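Local coordinates for protein glutathione S-transferase (Pseudomonas protegens, PDB 4IKH) that probably acts as a glutathione transferase, joining the thiol of glutathione to electrophilic substrates, and binds two glutathione molecules, at residues E116-W120 with W175-E179; Q134-N139 with P151-V156. All blocks are in the same frame, centred on the assembly; numbering follows the deposited sequence.

Contact 1 (E116-W120 with W175-E179); sequences ETIQW and WIMGE
A type I beta turn from Trp175 to Gly178, in the loop between helices 150-170 and 183-196, packs its two middle residues, Ile176 and Met177, against Glu116, Thr117 and Trp120 of helix 111-140. This lies in the all-helical C-terminal domain of the glutathione transferase fold. The turn is closed by the hydrogen bond from Gly178 N to Trp175 O (2.8 Å). Ile176 uses its CG2 branch, held opposite the backbone N, to press on one face of the indole: CG2 is 3.6 Å from Trp120 CG and 28° off the normal of the five-membered ring, a CH-pi contact. Other aromatics gather round the same ring: His169, Phe123 edge-to-face, and Phe90 of the second subunit edge-to-face. The turn is tied to its own neighbours as well, with Ile176 N bonded to Asp185 OD1 of helix 183-196 and Ile176 O to His169 NE2. Met177, modelled as selenomethionine, reaches Glu116, Thr117 and Trp120. The bend at chi2 (-54°) sets its SE 4.0 Å from Trp120 CD1 in an oblique Met-aromatic contact, and a second bend at chi3 (-55°) carries CE over to Glu116. Met177 CG rests against Thr117 OG1 at 3.4 Å as a van der Waals touch; the hydroxyl itself is hydrogen-bonded to Ala113 O, one helical turn back. The Met177 and Glu116 side chains cross at about a right angle, with Met177 CE 3.6 Å from Glu116 OE1.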
loop_
_atom_site.group_PDB
_atom_site.type_symbol
_atom_site.label_atom_id
_atom_site.label_comp_id
_atom_site.label_asym_id
_atom_site.label_seq_id
_atom_site.Cartn_x
_atom_site.Cartn_y
_atom_site.Cartn_z
ATOM N N GLU A 116 9.558 10.823 1.314
ATOM C CA GLU A 116 8.755 10.967 2.522
ATOM C C GLU A 116 7.271 11.053 2.200
ATOM O O GLU A 116 6.437 10.576 2.969
ATOM C CB GLU A 116 9.199 12.196 3.314
ATOM C CG GLU A 116 10.557 12.005 3.958
ATOM C CD GLU A 116 11.154 13.296 4.464
ATOM O OE1 GLU A 116 10.577 14.374 4.192
ATOM O OE2 GLU A 116 12.207 13.222 5.129
ATOM N N THR A 117 6.932 11.672 1.076
ATOM C CA THR A 117 5.533 11.695 0.653
ATOM C C THR A 117 5.053 10.284 0.284
ATOM O O THR A 117 3.974 9.859 0.709
ATOM C CB THR A 117 5.324 12.641 -0.530
ATOM O OG1 THR A 117 5.881 13.921 -0.214
ATOM C CG2 THR A 117 3.844 12.804 -0.819
ATOM N N ILE A 118 5.847 9.555 -0.506
ATOM C CA ILE A 118 5.489 8.185 -0.864
ATOM C C ILE A 118 5.394 7.338 0.405
ATOM O O ILE A 118 4.531 6.469 0.525
ATOM C CB ILE A 118 6.501 7.573 -1.888
ATOM C CG1 ILE A 118 6.447 8.353 -3.203
ATOM C CG2 ILE A 118 6.184 6.098 -2.167
ATOM C CD1 ILE A 118 7.625 8.112 -4.112
ATOM N N GLN A 119 6.283 7.607 1.359
ATOM C CA GLN A 119 6.282 6.902 2.649
ATOM C C GLN A 119 4.950 7.037 3.393
ATOM O O GLN A 119 4.424 6.057 3.945
ATOM C CB GLN A 119 7.423 7.450 3.521
ATOM C CG GLN A 119 7.251 7.252 5.023
ATOM C CD GLN A 119 8.309 8.003 5.829
ATOM O OE1 GLN A 119 9.380 7.469 6.114
ATOM N NE2 GLN A 119 7.999 9.246 6.215
ATOM N N TRP A 120 4.407 8.253 3.422
ATOM C CA TRP A 120 3.115 8.473 4.073
ATOM C C TRP A 120 1.982 7.912 3.219
ATOM O O TRP A 120 0.967 7.462 3.751
ATOM C CB TRP A 120 2.910 9.965 4.425
ATOM C CG TRP A 120 3.732 10.329 5.629
ATOM C CD1 TRP A 120 4.885 11.053 5.652
ATOM C CD2 TRP A 120 3.506 9.886 6.971
ATOM N NE1 TRP A 120 5.370 11.123 6.940
ATOM C CE2 TRP A 120 4.547 10.402 7.763
ATOM C CE3 TRP A 120 2.520 9.105 7.578
ATOM C CZ2 TRP A 120 4.627 10.165 9.134
ATOM C CZ3 TRP A 120 2.598 8.876 8.942
ATOM C CH2 TRP A 120 3.643 9.402 9.704
ATOM N N TRP A 175 -0.237 20.247 6.756
ATOM C CA TRP A 175 -0.653 18.996 6.116
ATOM C C TRP A 175 0.354 17.909 6.464
ATOM O O TRP A 175 1.340 18.170 7.151
ATOM C CB TRP A 175 -0.688 19.151 4.592
ATOM C CG TRP A 175 -1.585 20.262 4.098
ATOM C CD1 TRP A 175 -1.205 21.518 3.706
ATOM C CD2 TRP A 175 -3.003 20.200 3.924
ATOM N NE1 TRP A 175 -2.311 22.244 3.311
ATOM C CE2 TRP A 175 -3.425 21.454 3.433
ATOM C CE3 TRP A 175 -3.962 19.199 4.133
ATOM C CZ2 TRP A 175 -4.767 21.737 3.159
ATOM C CZ3 TRP A 175 -5.289 19.481 3.866
ATOM C CH2 TRP A 175 -5.680 20.737 3.378
ATOM N N ILE A 176 0.126 16.696 5.966
ATOM C CA ILE A 176 1.028 15.579 6.238
ATOM C C ILE A 176 2.499 15.904 5.949
ATOM O O ILE A 176 3.373 15.600 6.764
ATOM C CB ILE A 176 0.580 14.302 5.473
ATOM C CG1 ILE A 176 -0.765 13.810 6.031
ATOM C CG2 ILE A 176 1.660 13.225 5.561
ATOM C CD1 ILE A 176 -1.468 12.708 5.219
HETATM N N MSE A 177 2.776 16.520 4.800
HETATM C CA MSE A 177 4.147 16.912 4.471
HETATM C C MSE A 177 4.496 18.331 4.957
HETATM O O MSE A 177 5.320 19.036 4.349
HETATM C CB MSE A 177 4.401 16.792 2.968
HETATM C CG MSE A 177 4.438 15.332 2.487
HETATM SE SE MSE A 177 5.751 14.319 3.533
HETATM C CE MSE A 177 7.301 15.462 3.214
ATOM N N GLY A 178 3.877 18.745 6.056
ATOM C CA GLY A 178 4.134 20.071 6.597
ATOM C C GLY A 178 3.373 21.150 5.857
ATOM O O GLY A 178 2.132 21.177 5.873
ATOM N N GLU A 179 4.110 22.034 5.193
ATOM C CA GLU A 179 3.499 23.207 4.580
ATOM C C GLU A 179 2.753 22.892 3.279
ATOM O O GLU A 179 1.718 23.488 2.987
ATOM C CB GLU A 179 4.553 24.295 4.378
ATOM C CG GLU A 179 5.385 24.537 5.638
ATOM C CD GLU A 179 5.635 26.006 5.915
ATOM O OE1 GLU A 179 6.541 26.583 5.278
ATOM O OE2 GLU A 179 4.932 26.582 6.777
#

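Contact 2 (Q134-N139 with P151-V156); sequences QVGFFN and PLERYV. With GSH (glutathione), chain D.
The segments 134-139 and 151-156, of helices 111-140 and 150-170, run nearly antiparallel at 150°, with a closest axis approach of 8.8 Å, Val135 facing Tyr155 and Phe138 facing Leu152. Phe138 is gripped on both faces: Pro151 CB sits over one, 3.7 Å from Phe138 CZ in a CH-pi contact, while Phe137 CD2 lies over the centre of the other. Toward Tyr155 it presents its rim; the two rings are almost parallel (3°) but lie rim to rim, centroids 5.8 Å apart, with neither over the other's face. Leu152, its CG turned opposite the backbone N, brings CD1 alongside Phe138 CB at 3.7 Å. One turn earlier on the first helix, Gln134 CB lies over one face of the Tyr155 ring in a CH-pi contact, 3.6 Å from Tyr155 CG, and Arg154 CG covers the opposite face. Val135 CG2 pushes in close to the backbone, 3.3 Å from Tyr155 O. Arg154 points off the helix with an extended chain and makes two hydrogen bonds to the glutamyl carboxylate of a glutathione: Arg154 NH1 to O11 at 3.0 Å, almost straight (176°), and Arg154 NH2 to O12, longer at 3.2 Å. Asn32 of the second subunit binds the same ligand, a site shared across the dimer. Tyr155 OH likewise crosses over, to Gln134 of the second subunit. The pair thus lies at the interface, Pro151 and Tyr155 each meeting their counterparts, while the chain beyond helix 183-196 flanks it through Tyr199 O, bonded to Asn139 ND2, and Ala201 and Leu204.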
loop_
_atom_site.group_PDB
_atom_site.type_symbol
_atom_site.label_atom_id
_atom_site.label_comp_id
_atom_site.label_asym_id
_atom_site.label_seq_id
_atom_site.Cartn_x
_atom_site.Cartn_y
_atom_site.Cartn_z
ATOM N N GLN A 134 -11.583 -2.930 7.701
ATOM C CA GLN A 134 -12.005 -3.996 8.600
ATOM C C GLN A 134 -12.967 -3.465 9.677
ATOM O O GLN A 134 -13.889 -4.175 10.098
ATOM C CB GLN A 134 -10.800 -4.683 9.243
ATOM C CG GLN A 134 -9.824 -5.310 8.236
ATOM C CD GLN A 134 -10.518 -5.808 6.982
ATOM O OE1 GLN A 134 -10.368 -5.221 5.909
ATOM N NE2 GLN A 134 -11.296 -6.881 7.114
ATOM N N VAL A 135 -12.769 -2.225 10.124
ATOM C CA VAL A 135 -13.695 -1.641 11.095
ATOM C C VAL A 135 -15.087 -1.553 10.466
ATOM O O VAL A 135 -16.101 -1.842 11.118
ATOM C CB VAL A 135 -13.258 -0.230 11.573
ATOM C CG1 VAL A 135 -14.308 0.360 12.483
ATOM C CG2 VAL A 135 -11.939 -0.294 12.299
ATOM N N GLY A 136 -15.134 -1.159 9.193
ATOM C CA GLY A 136 -16.395 -1.094 8.472
ATOM C C GLY A 136 -17.109 -2.439 8.366
ATOM O O GLY A 136 -18.332 -2.517 8.518
ATOM N N PHE A 137 -16.360 -3.505 8.109
ATOM C CA PHE A 137 -16.982 -4.819 8.037
ATOM C C PHE A 137 -17.612 -5.192 9.377
ATOM O O PHE A 137 -18.774 -5.605 9.436
ATOM C CB PHE A 137 -15.982 -5.897 7.602
ATOM C CG PHE A 137 -16.579 -7.290 7.557
ATOM C CD1 PHE A 137 -17.384 -7.680 6.498
ATOM C CD2 PHE A 137 -16.345 -8.198 8.585
ATOM C CE1 PHE A 137 -17.942 -8.964 6.453
ATOM C CE2 PHE A 137 -16.897 -9.480 8.550
ATOM C CZ PHE A 137 -17.698 -9.858 7.486
ATOM N N PHE A 138 -16.858 -5.022 10.458
ATOM C CA PHE A 138 -17.325 -5.454 11.774
ATOM C C PHE A 138 -18.278 -4.503 12.509
ATOM O O PHE A 138 -18.809 -4.863 13.561
ATOM C CB PHE A 138 -16.137 -5.825 12.667
ATOM C CG PHE A 138 -15.447 -7.084 12.239
ATOM C CD1 PHE A 138 -16.080 -8.316 12.378
ATOM C CD2 PHE A 138 -14.184 -7.044 11.668
ATOM C CE1 PHE A 138 -15.456 -9.489 11.963
ATOM C CE2 PHE A 138 -13.553 -8.212 11.257
ATOM C CZ PHE A 138 -14.191 -9.437 11.408
ATOM N N ASN A 139 -18.511 -3.316 11.955
ATOM C CA ASN A 139 -19.384 -2.334 12.602
ATOM C C ASN A 139 -20.567 -1.899 11.735
ATOM O O ASN A 139 -21.584 -1.431 12.245
ATOM C CB ASN A 139 -18.575 -1.100 13.026
ATOM C CG ASN A 139 -19.337 -0.200 13.981
ATOM O OD1 ASN A 139 -19.638 -0.598 15.105
ATOM N ND2 ASN A 139 -19.641 1.024 13.544
ATOM N N PRO A 151 -12.945 -9.526 17.316
ATOM C CA PRO A 151 -12.463 -9.013 16.024
ATOM C C PRO A 151 -12.680 -7.500 15.873
ATOM O O PRO A 151 -11.712 -6.792 15.594
ATOM C CB PRO A 151 -13.303 -9.786 15.001
ATOM C CG PRO A 151 -13.595 -11.083 15.680
ATOM C CD PRO A 151 -13.806 -10.713 17.135
ATOM N N LEU A 152 -13.913 -7.028 16.052
ATOM C CA LEU A 152 -14.208 -5.590 16.051
ATOM C C LEU A 152 -13.216 -4.793 16.910
ATOM O O LEU A 152 -12.642 -3.807 16.450
ATOM C CB LEU A 152 -15.647 -5.322 16.516
ATOM C CG LEU A 152 -16.059 -3.846 16.631
ATOM C CD1 LEU A 152 -16.053 -3.156 15.271
ATOM C CD2 LEU A 152 -17.419 -3.689 17.314
ATOM N N GLU A 153 -13.000 -5.241 18.145
ATOM C CA GLU A 153 -12.072 -4.586 19.067
ATOM C C GLU A 153 -10.631 -4.557 18.564
ATOM O O GLU A 153 -9.905 -3.592 18.810
ATOM C CB GLU A 153 -12.124 -5.268 20.437
ATOM C CG GLU A 153 -13.273 -4.781 21.318
ATOM C CD GLU A 153 -13.550 -5.698 22.496
ATOM O OE1 GLU A 153 -12.740 -6.619 22.748
ATOM O OE2 GLU A 153 -14.587 -5.499 23.165
ATOM N N ARG A 154 -10.215 -5.626 17.889
ATOM C CA ARG A 154 -8.871 -5.709 17.318
ATOM C C ARG A 154 -8.649 -4.602 16.290
ATOM O O ARG A 154 -7.602 -3.937 16.284
ATOM C CB ARG A 154 -8.667 -7.080 16.651
ATOM C CG ARG A 154 -7.490 -7.146 15.683
ATOM C CD ARG A 154 -7.188 -8.588 15.252
ATOM N NE ARG A 154 -6.239 -8.648 14.139
ATOM C CZ ARG A 154 -4.917 -8.540 14.272
ATOM N NH1 ARG A 154 -4.375 -8.362 15.473
ATOM N NH2 ARG A 154 -4.131 -8.613 13.204
ATOM N N TYR A 155 -9.636 -4.410 15.417
ATOM C CA TYR A 155 -9.519 -3.425 14.342
ATOM C C TYR A 155 -9.843 -1.985 14.776
ATOM O O TYR A 155 -9.321 -1.034 14.201
ATOM C CB TYR A 155 -10.345 -3.870 13.138
ATOM C CG TYR A 155 -9.841 -5.204 12.628
ATOM C CD1 TYR A 155 -8.584 -5.301 12.044
ATOM C CD2 TYR A 155 -10.587 -6.369 12.778
ATOM C CE1 TYR A 155 -8.088 -6.507 11.595
ATOM C CE2 TYR A 155 -10.093 -7.597 12.329
ATOM C CZ TYR A 155 -8.843 -7.650 11.742
ATOM O OH TYR A 155 -8.316 -8.836 11.300
ATOM N N VAL A 156 -10.696 -1.832 15.784
ATOM C CA VAL A 156 -10.913 -0.520 16.392
ATOM C C VAL A 156 -9.613 -0.066 17.040
ATOM O O VAL A 156 -9.147 1.056 16.814
ATOM C CB VAL A 156 -12.054 -0.573 17.413
ATOM C CG1 VAL A 156 -12.064 0.684 18.326
ATOM C CG2 VAL A 156 -13.375 -0.722 16.684
HETATM N N1 GSH D . 0.985 -7.369 16.545
HETATM C CA1 GSH D . 0.377 -6.669 15.476
HETATM C C1 GSH D . -0.835 -7.404 14.993
HETATM O O11 GSH D . -1.404 -8.260 15.736
HETATM O O12 GSH D . -1.300 -7.168 13.835
HETATM C CB1 GSH D . 1.364 -6.549 14.364
HETATM C CG1 GSH D . 1.844 -7.927 13.889
HETATM C CD1 GSH D . 2.430 -7.684 12.514
HETATM O OE1 GSH D . 3.006 -6.634 12.318
HETATM N N2 GSH D . 2.287 -8.665 11.431
HETATM C CA2 GSH D . 2.846 -8.377 10.139
HETATM C C2 GSH D . 1.743 -7.895 9.204
HETATM O O2 GSH D . 0.609 -8.398 9.271
HETATM C CB2 GSH D . 3.480 -9.604 9.565
HETATM S SG2 GSH D . 4.866 -10.120 10.539
HETATM N N3 GSH D . 1.969 -6.848 8.212
HETATM C CA3 GSH D . 0.857 -6.446 7.349
HETATM C C3 GSH D . 1.318 -5.783 6.083
HETATM O O31 GSH D . 2.475 -5.962 5.632
HETATM O O32 GSH D . 0.545 -5.032 5.446
#

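Helix 111-140 serves both contacts, meeting a turn near its start in contact 1 and helix 150-170 toward its end in contact 2; their centres are about 27 Å apart and their nearest atoms about 16 Å. Both are mostly buried and both reach the second subunit, but contact 1 meets its 87-94 region, whereas contact 2 meets the same helices again. The chemistry follows: contact 1 joins a loop to a helix through an aliphatic branch, selenium and an indole, away from the annotated sites, while contact 2 is helix-helix packing around two aromatic rings, and its helix 150-170 also bears the arginine that binds glutathione.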